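GDSL-like Lipase (Parabacteroides distasonis, PDB 3P94) probably hydrolyses ester bonds as an SGNH-type serine hydrolase, with lysophospholipase activity suggested for its family. Local coordinates at residues Y158-Y161 against H162-M165; V140-L143 against N144-K148; K3-W6 against A7-R11; G83-I87 against A88-G92; S41-F44 against I45-F49. All coordinates share one frame; numbering follows the deposited sequence.

In the fold
Starting from the N terminus, interaction 3 folds the leading residues into turns before the first helix, interaction 5 winds and ends helix 43-47 just ahead of edge strand 49-53, and interaction 4 ends helix 84-87. Interaction 2 lies within helix 137-153, and interaction 1 starts helix 161-165 after the other edge strand, 157-159. Each closes only a local turn; they follow in series, and none nests or crosses. Four are chained in space: Trp6 of interaction 3 meets Asn91 of interaction 4, Ile84 and Ile87 of 83-87 pack on Val140 of interaction 2, and Asn144 there touches Tyr158 and His162 of interaction 1. Interaction 5 touches none of the other four.

Interaction 1 (Y158-Y161 against H162-M165)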
loop_
_atom_site.group_PDB
_atom_site.type_symbol
_atom_site.label_atom_id
_atom_site.label_comp_id
_atom_site.label_asym_id
_atom_site.label_seq_id
_atom_site.Cartn_x
_atom_site.Cartn_y
_atom_site.Cartn_z
ATOM N N TYR A 158 -3.243 8.534 9.133
ATOM C CA TYR A 158 -1.956 7.864 8.927
ATOM C C TYR A 158 -1.937 6.576 9.759
ATOM O O TYR A 158 -2.199 6.614 10.961
ATOM C CB TYR A 158 -0.777 8.790 9.283
ATOM C CG TYR A 158 0.596 8.167 9.092
ATOM C CD1 TYR A 158 1.152 8.030 7.822
ATOM C CD2 TYR A 158 1.363 7.771 10.189
ATOM C CE1 TYR A 158 2.423 7.478 7.644
ATOM C CE2 TYR A 158 2.639 7.233 10.026
ATOM C CZ TYR A 158 3.166 7.093 8.752
ATOM O OH TYR A 158 4.431 6.583 8.597
ATOM N N VAL A 159 -1.685 5.439 9.106
ATOM C CA VAL A 159 -1.650 4.119 9.737
ATOM C C VAL A 159 -0.186 3.772 9.979
ATOM O O VAL A 159 0.556 3.516 9.022
ATOM C CB VAL A 159 -2.392 3.062 8.865
ATOM C CG1 VAL A 159 -2.240 1.658 9.425
ATOM C CG2 VAL A 159 -3.864 3.408 8.720
ATOM N N ASP A 160 0.235 3.780 11.254
ATOM C CA ASP A 160 1.627 3.524 11.591
ATOM C C ASP A 160 1.912 2.036 11.875
ATOM O O ASP A 160 2.129 1.615 13.027
ATOM C CB ASP A 160 2.083 4.409 12.758
ATOM C CG ASP A 160 3.592 4.494 12.951
ATOM O OD1 ASP A 160 4.335 3.876 12.155
ATOM O OD2 ASP A 160 4.028 5.201 13.873
ATOM N N TYR A 161 2.011 1.258 10.791
ATOM C CA TYR A 161 2.424 -0.140 10.887
ATOM C C TYR A 161 3.875 -0.242 11.346
ATOM O O TYR A 161 4.222 -1.140 12.110
ATOM C CB TYR A 161 2.346 -0.826 9.512
ATOM C CG TYR A 161 0.989 -0.994 8.872
ATOM C CD1 TYR A 161 -0.106 -1.415 9.618
ATOM C CD2 TYR A 161 0.837 -0.903 7.492
ATOM C CE1 TYR A 161 -1.338 -1.664 9.014
ATOM C CE2 TYR A 161 -0.384 -1.158 6.878
ATOM C CZ TYR A 161 -1.469 -1.542 7.642
ATOM O OH TYR A 161 -2.668 -1.789 7.031
ATOM N N HIS A 162 4.730 0.651 10.800
ATOM C CA HIS A 162 6.186 0.685 10.973
ATOM C C HIS A 162 6.621 0.686 12.446
ATOM O O HIS A 162 7.427 -0.167 12.819
ATOM C CB HIS A 162 6.791 1.901 10.226
ATOM C CG HIS A 162 8.287 1.841 10.096
ATOM N ND1 HIS A 162 9.118 2.137 11.163
ATOM C CD2 HIS A 162 9.052 1.516 9.025
ATOM C CE1 HIS A 162 10.357 1.972 10.715
ATOM N NE2 HIS A 162 10.371 1.608 9.435
ATOM N N SER A 163 6.095 1.609 13.284
ATOM C CA SER A 163 6.474 1.663 14.701
ATOM C C SER A 163 6.066 0.395 15.468
ATOM O O SER A 163 6.777 -0.022 16.392
ATOM C CB SER A 163 5.874 2.890 15.377
ATOM O OG SER A 163 6.349 4.072 14.752
ATOM N N ALA A 164 4.940 -0.219 15.072
ATOM C CA ALA A 164 4.411 -1.430 15.702
ATOM C C ALA A 164 5.174 -2.704 15.314
ATOM O O ALA A 164 5.075 -3.707 16.024
ATOM C CB ALA A 164 2.948 -1.599 15.331
HETATM N N MSE A 165 5.899 -2.690 14.185
HETATM C CA MSE A 165 6.549 -3.910 13.692
HETATM C C MSE A 165 8.085 -3.870 13.620
HETATM O O MSE A 165 8.696 -4.934 13.478
HETATM C CB MSE A 165 6.012 -4.226 12.279
HETATM C CG MSE A 165 4.509 -4.464 12.242
HETATM SE SE MSE A 165 3.827 -4.482 10.423
HETATM C CE MSE A 165 4.241 -6.339 9.999
#
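Asp160 grips Ser163 with both carboxylate oxygens, and this is the tight part of the contact. OD1 of Asp160 accepts the backbone N-H of Ser163 at 3.1 Å in a nearly straight bond (170°), though the donor stands well above the carboxylate plane. The other oxygen, Asp160 OD2, takes the hydroxyl of Ser163 OG at 2.7 Å on its syn side. With chi1 at -165°, CG of Asp160 lies opposite the backbone N and the carboxylate is carried toward the first turn. Ser163 and its neighbour Ala164 are exposed, and the alanine methyl CB lies 3.5 Å from Tyr161 O.

The buried side is held by looser side-chain packing. The selenium of Met165, a selenomethionine, passes 4.0 Å from Tyr161 CB, while the tyrosine ring leads off toward Met191 and Val195 of helix 185-202, with Val159 CG1 over one of its faces. His162 N is bonded to Ser121 OG, of the loop after strand 116-120. A side-chain N-cap of this kind, placed where edge strand 157-159 of the parallel sheet gives way to helix 161-165, is a classic way to begin a helix.

Interaction 2 (V140-L143 against N144-K148)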
loop_
_atom_site.group_PDB
_atom_site.type_symbol
_atom_site.label_atom_id
_atom_site.label_comp_id
_atom_site.label_asym_id
_atom_site.label_seq_id
_atom_site.Cartn_x
_atom_site.Cartn_y
_atom_site.Cartn_z
ATOM N N VAL A 140 12.987 4.078 3.888
ATOM C CA VAL A 140 11.619 3.805 4.365
ATOM C C VAL A 140 11.239 4.861 5.428
ATOM O O VAL A 140 10.155 5.434 5.352
ATOM C CB VAL A 140 11.496 2.364 4.924
ATOM C CG1 VAL A 140 10.191 2.172 5.702
ATOM C CG2 VAL A 140 11.608 1.337 3.798
ATOM N N ILE A 141 12.152 5.135 6.386
ATOM C CA ILE A 141 11.917 6.104 7.457
ATOM C C ILE A 141 11.745 7.514 6.864
ATOM O O ILE A 141 10.827 8.211 7.287
ATOM C CB ILE A 141 13.034 6.027 8.552
ATOM C CG1 ILE A 141 12.833 4.753 9.416
ATOM C CG2 ILE A 141 13.077 7.284 9.444
ATOM C CD1 ILE A 141 14.079 4.222 10.039
ATOM N N GLN A 142 12.587 7.912 5.878
ATOM C CA GLN A 142 12.486 9.240 5.257
ATOM C C GLN A 142 11.146 9.406 4.520
ATOM O O GLN A 142 10.460 10.417 4.711
ATOM C CB GLN A 142 13.666 9.523 4.306
ATOM C CG GLN A 142 13.580 10.894 3.596
ATOM C CD GLN A 142 13.626 12.055 4.561
ATOM O OE1 GLN A 142 14.690 12.490 4.970
ATOM N NE2 GLN A 142 12.475 12.572 4.965
ATOM N N LEU A 143 10.777 8.410 3.703
ATOM C CA LEU A 143 9.514 8.427 2.962
ATOM C C LEU A 143 8.334 8.514 3.928
ATOM O O LEU A 143 7.434 9.311 3.680
ATOM C CB LEU A 143 9.388 7.193 2.044
ATOM C CG LEU A 143 8.102 7.078 1.177
ATOM C CD1 LEU A 143 7.848 8.351 0.316
ATOM C CD2 LEU A 143 8.192 5.879 0.267
ATOM N N ASN A 144 8.357 7.734 5.036
ATOM C CA ASN A 144 7.283 7.737 6.036
ATOM C C ASN A 144 7.142 9.086 6.725
ATOM O O ASN A 144 6.025 9.472 7.046
ATOM C CB ASN A 144 7.483 6.636 7.070
ATOM C CG ASN A 144 7.123 5.264 6.558
ATOM O OD1 ASN A 144 6.483 5.123 5.511
ATOM N ND2 ASN A 144 7.501 4.221 7.297
ATOM N N LYS A 145 8.265 9.814 6.916
ATOM C CA LYS A 145 8.266 11.141 7.521
ATOM C C LYS A 145 7.468 12.095 6.638
ATOM O O LYS A 145 6.642 12.855 7.147
ATOM C CB LYS A 145 9.710 11.639 7.721
ATOM C CG LYS A 145 9.832 12.741 8.739
ATOM C CD LYS A 145 11.213 13.376 8.709
ATOM C CE LYS A 145 11.243 14.632 9.554
ATOM N NZ LYS A 145 12.479 15.421 9.318
ATOM N N TRP A 146 7.700 12.025 5.312
ATOM C CA TRP A 146 7.008 12.847 4.311
ATOM C C TRP A 146 5.526 12.490 4.225
ATOM O O TRP A 146 4.691 13.401 4.196
ATOM C CB TRP A 146 7.663 12.699 2.937
ATOM C CG TRP A 146 9.033 13.304 2.843
ATOM C CD1 TRP A 146 9.541 14.330 3.592
ATOM C CD2 TRP A 146 10.064 12.928 1.924
ATOM N NE1 TRP A 146 10.816 14.625 3.188
ATOM C CE2 TRP A 146 11.168 13.771 2.168
ATOM C CE3 TRP A 146 10.159 11.960 0.913
ATOM C CZ2 TRP A 146 12.354 13.677 1.433
ATOM C CZ3 TRP A 146 11.331 11.872 0.184
ATOM C CH2 TRP A 146 12.401 12.739 0.429
ATOM N N ILE A 147 5.206 11.176 4.191
ATOM C CA ILE A 147 3.820 10.689 4.134
ATOM C C ILE A 147 3.048 11.186 5.361
ATOM O O ILE A 147 1.957 11.739 5.204
ATOM C CB ILE A 147 3.746 9.143 4.021
ATOM C CG1 ILE A 147 4.375 8.632 2.703
ATOM C CG2 ILE A 147 2.279 8.646 4.156
ATOM C CD1 ILE A 147 4.615 7.058 2.692
ATOM N N LYS A 148 3.614 10.981 6.572
ATOM C CA LYS A 148 2.979 11.393 7.830
ATOM C C LYS A 148 2.739 12.909 7.886
ATOM O O LYS A 148 1.654 13.333 8.289
ATOM C CB LYS A 148 3.803 10.944 9.044
ATOM C CG LYS A 148 3.002 11.061 10.349
ATOM C CD LYS A 148 3.843 10.758 11.584
ATOM C CE LYS A 148 2.983 10.692 12.828
ATOM N NZ LYS A 148 2.264 11.977 13.093
#
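Gln142 lies over the indole of Trp146, one turn further along helix 137-153, the right-handed crossover helix that joins strands 116-120 and 157-159 of this flavodoxin-like alpha/beta fold.

Along the backbone, Asn144 N, Lys145 N, Trp146 N and Ile147 N each bond to the carbonyl oxygen four residues earlier, on Val140, Ile141, Gln142 and Leu143. The tightest is Asn144 N to Val140 O at 2.9 Å. A second bond from Lys145 N to Gln142 O is weak.

Among the apolar contacts, the buried pair Leu143 and Ile147 meet through Leu143 CG and Ile147 CD1 at 3.8 Å, and the methyl Leu143 CD1 also reaches Trp146 CE3 at 4.3 Å. Val140 and Asn144 run side by side as a methyl beside an amide, with CG1 of the valine 3.7 Å from ND2 of the asparagine. The amide end of Asn144 has its polar mate outside this turn: its OD1 accepts from Val122 N.

The aromatic contact belongs to the more open flank, where Trp146 also rests on Leu96 and Glu97 of helix 96-112 and lies beside a bound tetraethylene glycol, probably from the crystallisation liquor. The bend of the Gln142 chain at chi2 (63°) turns it forward along the helix, toward Trp146, bringing CG 3.9 Å from the centre of the six-membered ring of Trp146 in a CH-pi contact. The amide follows over the same ring system, its plane only 23° from the indole's. Gln142 NE2 lies over the ring face toward its rim, 3.2 Å from Trp146 NE1; both are donors, so no bond joins them.

Interaction 3 (K3-W6 against A7-R11)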
loop_
_atom_site.group_PDB
_atom_site.type_symbol
_atom_site.label_atom_id
_atom_site.label_comp_id
_atom_site.label_asym_id
_atom_site.label_seq_id
_atom_site.Cartn_x
_atom_site.Cartn_y
_atom_site.Cartn_z
ATOM N N LYS A 3 6.551 -4.710 -23.389
ATOM C CA LYS A 3 5.802 -5.371 -24.449
ATOM C C LYS A 3 4.363 -5.589 -24.004
ATOM O O LYS A 3 3.449 -5.458 -24.807
ATOM C CB LYS A 3 6.434 -6.719 -24.893
ATOM C CG LYS A 3 7.954 -6.796 -25.067
ATOM C CD LYS A 3 8.551 -5.883 -26.130
ATOM C CE LYS A 3 9.852 -6.429 -26.681
ATOM N NZ LYS A 3 10.829 -6.836 -25.611
ATOM N N GLY A 4 4.186 -5.957 -22.742
ATOM C CA GLY A 4 2.886 -6.291 -22.184
ATOM C C GLY A 4 2.135 -5.150 -21.537
ATOM O O GLY A 4 2.311 -3.986 -21.889
ATOM N N ASP A 5 1.271 -5.510 -20.592
ATOM C CA ASP A 5 0.400 -4.616 -19.833
ATOM C C ASP A 5 1.185 -4.065 -18.617
ATOM O O ASP A 5 1.160 -4.652 -17.536
ATOM C CB ASP A 5 -0.854 -5.425 -19.434
ATOM C CG ASP A 5 -1.904 -4.720 -18.611
ATOM O OD1 ASP A 5 -1.779 -3.484 -18.406
ATOM O OD2 ASP A 5 -2.841 -5.401 -18.146
ATOM N N TRP A 6 1.919 -2.960 -18.824
ATOM C CA TRP A 6 2.804 -2.343 -17.831
ATOM C C TRP A 6 2.110 -2.053 -16.484
ATOM O O TRP A 6 2.631 -2.434 -15.438
ATOM C CB TRP A 6 3.463 -1.065 -18.397
ATOM C CG TRP A 6 4.286 -0.310 -17.403
ATOM C CD1 TRP A 6 5.575 -0.560 -17.029
ATOM C CD2 TRP A 6 3.840 0.791 -16.604
ATOM N NE1 TRP A 6 5.954 0.307 -16.025
ATOM C CE2 TRP A 6 4.907 1.151 -15.750
ATOM C CE3 TRP A 6 2.629 1.498 -16.518
ATOM C CZ2 TRP A 6 4.814 2.220 -14.852
ATOM C CZ3 TRP A 6 2.532 2.551 -15.622
ATOM C CH2 TRP A 6 3.612 2.897 -14.793
ATOM N N ALA A 7 0.940 -1.404 -16.509
ATOM C CA ALA A 7 0.215 -1.032 -15.292
ATOM C C ALA A 7 -0.609 -2.200 -14.721
ATOM O O ALA A 7 -1.162 -2.084 -13.629
ATOM C CB ALA A 7 -0.698 0.137 -15.603
ATOM N N GLN A 8 -0.661 -3.320 -15.461
ATOM C CA GLN A 8 -1.391 -4.560 -15.113
ATOM C C GLN A 8 -2.892 -4.268 -14.880
ATOM O O GLN A 8 -3.468 -4.661 -13.867
ATOM C CB GLN A 8 -0.753 -5.275 -13.915
ATOM C CG GLN A 8 0.600 -5.855 -14.279
ATOM C CD GLN A 8 1.397 -6.254 -13.071
ATOM O OE1 GLN A 8 2.071 -5.437 -12.423
ATOM N NE2 GLN A 8 1.414 -7.543 -12.799
ATOM N N PHE A 9 -3.516 -3.582 -15.856
ATOM C CA PHE A 9 -4.958 -3.281 -15.849
ATOM C C PHE A 9 -5.768 -4.586 -15.974
ATOM O O PHE A 9 -6.892 -4.671 -15.478
ATOM C CB PHE A 9 -5.313 -2.348 -17.022
ATOM C CG PHE A 9 -4.990 -0.880 -16.860
ATOM C CD1 PHE A 9 -5.786 -0.065 -16.075
ATOM C CD2 PHE A 9 -3.952 -0.293 -17.578
ATOM C CE1 PHE A 9 -5.539 1.310 -15.989
ATOM C CE2 PHE A 9 -3.695 1.082 -17.482
ATOM C CZ PHE A 9 -4.486 1.872 -16.685
ATOM N N GLY A 10 -5.169 -5.575 -16.641
ATOM C CA GLY A 10 -5.744 -6.898 -16.868
ATOM C C GLY A 10 -5.902 -7.756 -15.627
ATOM O O GLY A 10 -6.712 -8.679 -15.628
ATOM N N ARG A 11 -5.147 -7.464 -14.551
ATOM C CA ARG A 11 -5.232 -8.246 -13.314
ATOM C C ARG A 11 -6.637 -8.174 -12.678
ATOM O O ARG A 11 -7.188 -9.223 -12.312
ATOM C CB ARG A 11 -4.157 -7.807 -12.306
ATOM C CG ARG A 11 -4.286 -8.423 -10.886
ATOM C CD ARG A 11 -3.875 -9.895 -10.780
ATOM N NE ARG A 11 -4.167 -10.427 -9.449
ATOM C CZ ARG A 11 -3.341 -10.343 -8.411
ATOM N NH1 ARG A 11 -2.144 -9.786 -8.549
ATOM N NH2 ARG A 11 -3.695 -10.837 -7.233
#
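The flat carboxylate of Asp5 comes up to the edge of the Phe9 ring, with OD1 near the ring plane and 3.9 Å from Phe9 CD2. At the indole of Trp6, Ala7 CB lies 3.7 Å from Trp6 CE3. These groups sit on two type I beta turns in succession, Asp5 to Gln8 and Gln8 to Arg11, which fold the N-terminal arm ahead of helix 13-16.

The first turn is closed by Gln8 N bonding to Asp5 O at 3.1 Å. Asp5 then bridges to the second turn through its side chain. A chi1 of 179° stretches CG away from the backbone N and points the carboxylate at the peptide N-H groups that follow, and Asp5 OD1 accepts from Phe9 N at 3.1 Å on the syn side.

Trp6, Ala7 and Phe9 all rest on Val64 of helix 59-71. The indole N-H of Trp6 is taken by Asn91, and Gln57 bonds to Gln8 OE1. The carboxylate's second oxygen is the more closely held: Asp5 OD2 receives Gly10 N at 2.8 Å through its syn lone pair.

Interaction 4 (G83-I87 against A88-G92); sequences GINDI and AHNNG
His89 brings the ND1 edge of its ring to the last turn of helix 84-87, where a Schellman motif ends the helix. His89 ND1 donates to Asp86 O at 3.1 Å, the oxygen lying close to the imidazole plane and the N-H pointing almost straight down the C=O direction. His89 N adds a weak bond to the same oxygen, the inner bond of the motif. The outer one is firmer, Asn90 N to Asn85 O at 2.9 Å and 176°. The positive phi of His89 (60°) turns the chain so that both can form. An alanine here would probably lose the ring N-H bond to Asp86 O, leaving the weak bond from the backbone N of the same residue as the tie between them.

Outside this shell, Arg131 grips the turn from Ala88 O and Asn90 OD1, while Gly56 O accepts from Asn90 ND2 and Gln57 O from Asn85 ND2. The run Gly83-Ile84-Asn85-Asp86 fits the GxND block of SGNH hydrolases, whose asparagine generally lines the oxyanion hole, and the Asn85 side chain touches the putative catalytic triad, consistent with such a role.

The side chains of Asn85 and Asn90 also meet: their amide planes are 16° apart, and Asn90 ND2 lies 3.4 Å from Asn85 CG and 3.5 Å from Asn85 CB.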
loop_
_atom_site.group_PDB
_atom_site.type_symbol
_atom_site.label_atom_id
_atom_site.label_comp_id
_atom_site.label_asym_id
_atom_site.label_seq_id
_atom_site.Cartn_x
_atom_site.Cartn_y
_atom_site.Cartn_z
ATOM N N GLY A 83 5.313 2.122 -2.033
ATOM C CA GLY A 83 6.613 2.779 -2.016
ATOM C C GLY A 83 7.814 1.872 -1.851
ATOM O O GLY A 83 8.909 2.248 -2.281
ATOM N N ILE A 84 7.644 0.685 -1.220
ATOM C CA ILE A 84 8.781 -0.211 -0.996
ATOM C C ILE A 84 9.393 -0.704 -2.324
ATOM O O ILE A 84 10.619 -0.797 -2.417
ATOM C CB ILE A 84 8.475 -1.392 -0.019
ATOM C CG1 ILE A 84 9.775 -2.022 0.519
ATOM C CG2 ILE A 84 7.599 -2.482 -0.652
ATOM C CD1 ILE A 84 10.683 -1.117 1.332
ATOM N N ASN A 85 8.568 -0.992 -3.345
ATOM C CA ASN A 85 9.123 -1.480 -4.617
ATOM C C ASN A 85 9.801 -0.340 -5.398
ATOM O O ASN A 85 10.704 -0.610 -6.179
ATOM C CB ASN A 85 8.082 -2.205 -5.442
ATOM C CG ASN A 85 7.645 -3.488 -4.768
ATOM O OD1 ASN A 85 8.447 -4.284 -4.264
ATOM N ND2 ASN A 85 6.366 -3.706 -4.719
ATOM N N ASP A 86 9.427 0.924 -5.119
ATOM C CA ASP A 86 10.113 2.096 -5.688
ATOM C C ASP A 86 11.517 2.199 -5.085
ATOM O O ASP A 86 12.469 2.519 -5.793
ATOM C CB ASP A 86 9.347 3.386 -5.371
ATOM C CG ASP A 86 7.962 3.486 -5.947
ATOM O OD1 ASP A 86 7.058 2.774 -5.445
ATOM O OD2 ASP A 86 7.768 4.296 -6.887
ATOM N N ILE A 87 11.634 1.921 -3.766
ATOM C CA ILE A 87 12.915 1.932 -3.029
ATOM C C ILE A 87 13.797 0.781 -3.568
ATOM O O ILE A 87 15.011 0.946 -3.703
ATOM C CB ILE A 87 12.682 1.880 -1.476
ATOM C CG1 ILE A 87 11.963 3.175 -1.000
ATOM C CG2 ILE A 87 14.012 1.690 -0.695
ATOM C CD1 ILE A 87 11.439 3.185 0.464
ATOM N N ALA A 88 13.170 -0.339 -3.961
ATOM C CA ALA A 88 13.885 -1.484 -4.548
ATOM C C ALA A 88 14.191 -1.274 -6.057
ATOM O O ALA A 88 14.864 -2.118 -6.664
ATOM C CB ALA A 88 13.074 -2.751 -4.347
ATOM N N HIS A 89 13.705 -0.156 -6.647
ATOM C CA HIS A 89 13.854 0.219 -8.063
ATOM C C HIS A 89 13.240 -0.832 -9.008
ATOM O O HIS A 89 13.820 -1.121 -10.063
ATOM C CB HIS A 89 15.323 0.465 -8.454
ATOM C CG HIS A 89 16.004 1.616 -7.785
ATOM N ND1 HIS A 89 15.319 2.562 -7.027
ATOM C CD2 HIS A 89 17.311 1.924 -7.788
ATOM C CE1 HIS A 89 16.244 3.396 -6.587
ATOM N NE2 HIS A 89 17.451 3.038 -7.005
ATOM N N ASN A 90 12.061 -1.382 -8.653
ATOM C CA ASN A 90 11.385 -2.384 -9.494
ATOM C C ASN A 90 11.033 -1.831 -10.880
ATOM O O ASN A 90 11.047 -2.583 -11.852
ATOM C CB ASN A 90 10.121 -2.916 -8.820
ATOM C CG ASN A 90 10.376 -3.995 -7.803
ATOM O OD1 ASN A 90 11.481 -4.155 -7.291
ATOM N ND2 ASN A 90 9.344 -4.738 -7.469
ATOM N N ASN A 91 10.702 -0.530 -10.961
ATOM C CA ASN A 91 10.374 0.116 -12.231
ATOM C C ASN A 91 11.525 1.054 -12.646
ATOM O O ASN A 91 11.316 2.057 -13.341
ATOM C CB ASN A 91 9.024 0.868 -12.150
ATOM C CG ASN A 91 8.520 1.296 -13.511
ATOM O OD1 ASN A 91 8.466 0.508 -14.449
ATOM N ND2 ASN A 91 8.245 2.577 -13.678
ATOM N N GLY A 92 12.740 0.691 -12.236
ATOM C CA GLY A 92 13.940 1.464 -12.525
ATOM C C GLY A 92 14.235 2.478 -11.440
ATOM O O GLY A 92 13.497 2.560 -10.458
#

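Interaction 5 (S41-F44 against I45-F49)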
loop_
_atom_site.group_PDB
_atom_site.type_symbol
_atom_site.label_atom_id
_atom_site.label_comp_id
_atom_site.label_asym_id
_atom_site.label_seq_id
_atom_site.Cartn_x
_atom_site.Cartn_y
_atom_site.Cartn_z
ATOM N N SER A 41 -7.547 -15.575 3.913
ATOM C CA SER A 41 -8.491 -15.594 2.784
ATOM C C SER A 41 -9.826 -14.860 3.012
ATOM O O SER A 41 -10.430 -14.447 2.027
ATOM C CB SER A 41 -8.772 -17.023 2.339
ATOM O OG SER A 41 -9.474 -17.759 3.325
ATOM N N THR A 42 -10.265 -14.659 4.274
ATOM C CA THR A 42 -11.541 -13.978 4.514
ATOM C C THR A 42 -11.386 -12.536 5.063
ATOM O O THR A 42 -12.413 -11.909 5.318
ATOM C CB THR A 42 -12.450 -14.800 5.438
ATOM O OG1 THR A 42 -11.870 -14.884 6.740
ATOM C CG2 THR A 42 -12.768 -16.183 4.886
ATOM N N PHE A 43 -10.142 -12.001 5.208
ATOM C CA PHE A 43 -9.909 -10.645 5.752
ATOM C C PHE A 43 -10.710 -9.561 5.016
ATOM O O PHE A 43 -11.340 -8.714 5.656
ATOM C CB PHE A 43 -8.414 -10.253 5.771
ATOM C CG PHE A 43 -8.181 -8.795 6.098
ATOM C CD1 PHE A 43 -8.541 -8.275 7.336
ATOM C CD2 PHE A 43 -7.664 -7.924 5.142
ATOM C CE1 PHE A 43 -8.364 -6.917 7.622
ATOM C CE2 PHE A 43 -7.493 -6.565 5.426
ATOM C CZ PHE A 43 -7.844 -6.071 6.661
ATOM N N PHE A 44 -10.626 -9.548 3.692
ATOM C CA PHE A 44 -11.304 -8.516 2.917
ATOM C C PHE A 44 -12.815 -8.755 2.891
ATOM O O PHE A 44 -13.564 -7.821 3.135
ATOM C CB PHE A 44 -10.728 -8.429 1.497
ATOM C CG PHE A 44 -9.252 -8.106 1.490
ATOM C CD1 PHE A 44 -8.808 -6.800 1.666
ATOM C CD2 PHE A 44 -8.302 -9.116 1.347
ATOM C CE1 PHE A 44 -7.441 -6.500 1.667
ATOM C CE2 PHE A 44 -6.929 -8.815 1.374
ATOM C CZ PHE A 44 -6.512 -7.508 1.532
ATOM N N ILE A 45 -13.251 -9.998 2.624
ATOM C CA ILE A 45 -14.665 -10.359 2.510
ATOM C C ILE A 45 -15.438 -10.098 3.825
ATOM O O ILE A 45 -16.525 -9.537 3.753
ATOM C CB ILE A 45 -14.798 -11.837 2.015
ATOM C CG1 ILE A 45 -14.543 -11.966 0.495
ATOM C CG2 ILE A 45 -16.087 -12.484 2.426
ATOM C CD1 ILE A 45 -13.799 -13.322 0.084
ATOM N N ARG A 46 -14.897 -10.482 5.004
ATOM C CA ARG A 46 -15.619 -10.299 6.284
ATOM C C ARG A 46 -15.775 -8.824 6.689
ATOM O O ARG A 46 -16.664 -8.490 7.468
ATOM C CB ARG A 46 -14.977 -11.100 7.427
ATOM C CG ARG A 46 -13.595 -10.623 7.904
ATOM C CD ARG A 46 -12.989 -11.664 8.829
ATOM N NE ARG A 46 -11.694 -11.242 9.364
ATOM C CZ ARG A 46 -10.545 -11.857 9.116
ATOM N NH1 ARG A 46 -10.512 -12.932 8.336
ATOM N NH2 ARG A 46 -9.418 -11.403 9.646
ATOM N N ASN A 47 -14.945 -7.941 6.126
ATOM C CA ASN A 47 -15.010 -6.517 6.426
ATOM C C ASN A 47 -15.597 -5.695 5.272
ATOM O O ASN A 47 -15.719 -4.472 5.399
ATOM C CB ASN A 47 -13.616 -6.030 6.741
ATOM C CG ASN A 47 -13.100 -6.492 8.064
ATOM O OD1 ASN A 47 -13.611 -6.105 9.114
ATOM N ND2 ASN A 47 -12.053 -7.305 8.043
ATOM N N ASN A 48 -15.957 -6.357 4.156
ATOM C CA ASN A 48 -16.464 -5.739 2.933
ATOM C C ASN A 48 -15.402 -4.771 2.379
ATOM O O ASN A 48 -15.685 -3.617 2.077
ATOM C CB ASN A 48 -17.844 -5.060 3.137
ATOM C CG ASN A 48 -18.513 -4.576 1.862
ATOM O OD1 ASN A 48 -18.298 -5.110 0.761
ATOM N ND2 ASN A 48 -19.326 -3.529 1.986
ATOM N N PHE A 49 -14.157 -5.252 2.285
ATOM C CA PHE A 49 -13.039 -4.511 1.705
ATOM C C PHE A 49 -12.745 -5.071 0.318
ATOM O O PHE A 49 -12.954 -6.265 0.082
ATOM C CB PHE A 49 -11.774 -4.584 2.593
ATOM C CG PHE A 49 -11.857 -4.016 3.995
ATOM C CD1 PHE A 49 -12.782 -3.024 4.313
ATOM C CD2 PHE A 49 -10.969 -4.430 4.983
ATOM C CE1 PHE A 49 -12.836 -2.482 5.601
ATOM C CE2 PHE A 49 -11.017 -3.878 6.269
ATOM C CZ PHE A 49 -11.955 -2.914 6.571
HETATM O O HOH W 1 -11.114 -11.802 1.695
#
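Phe43 offers its face to the edge of Phe49 in an offset edge-to-face pair, centroids 5.7 Å apart and planes at 68°, on a short, weakly bonded helix, 43-47, that ends in a Schellman motif before strand 49-53. Phe43 also sends CD2 over the centre of the Phe44 ring. At the edge of that ring sits Phe49 CB, 3.8 Å from Phe44 CD1. Trp36 stacks on Phe43, and Phe27 meets both Phe44 and Phe49, an aromatic cluster. With an alanine in place of Phe43, the Phe49 edge would probably lose the face it meets and Trp36 a stacked ring, opening a gap in the cluster.

Arg46 orders the polar side: chi1 of 69° sets CG between the backbone N and the carbonyl carbon, and the extended chain runs back to Thr42. Its guanidinium lies with one face over Phe43 CA and stands steeply to the Phe43 ring, NH2 at its edge. In the guanidinium plane, Arg46 NH1 donates to Thr42 OG1 at 2.9 Å. Salt bridges to Glu192 and Asp40 hold NH2. Asn47, whose CB covers a face of the Phe49 ring, gives its ND2 to Phe43 O at 2.9 Å in the carbonyl plane.

Water 1 donates to Ser41 O and accepts from Ile45 N. Phe44 O is gripped from opposite faces of its plane, by Asn47 N at 3.3 Å and by Phe49 N at 2.8 Å.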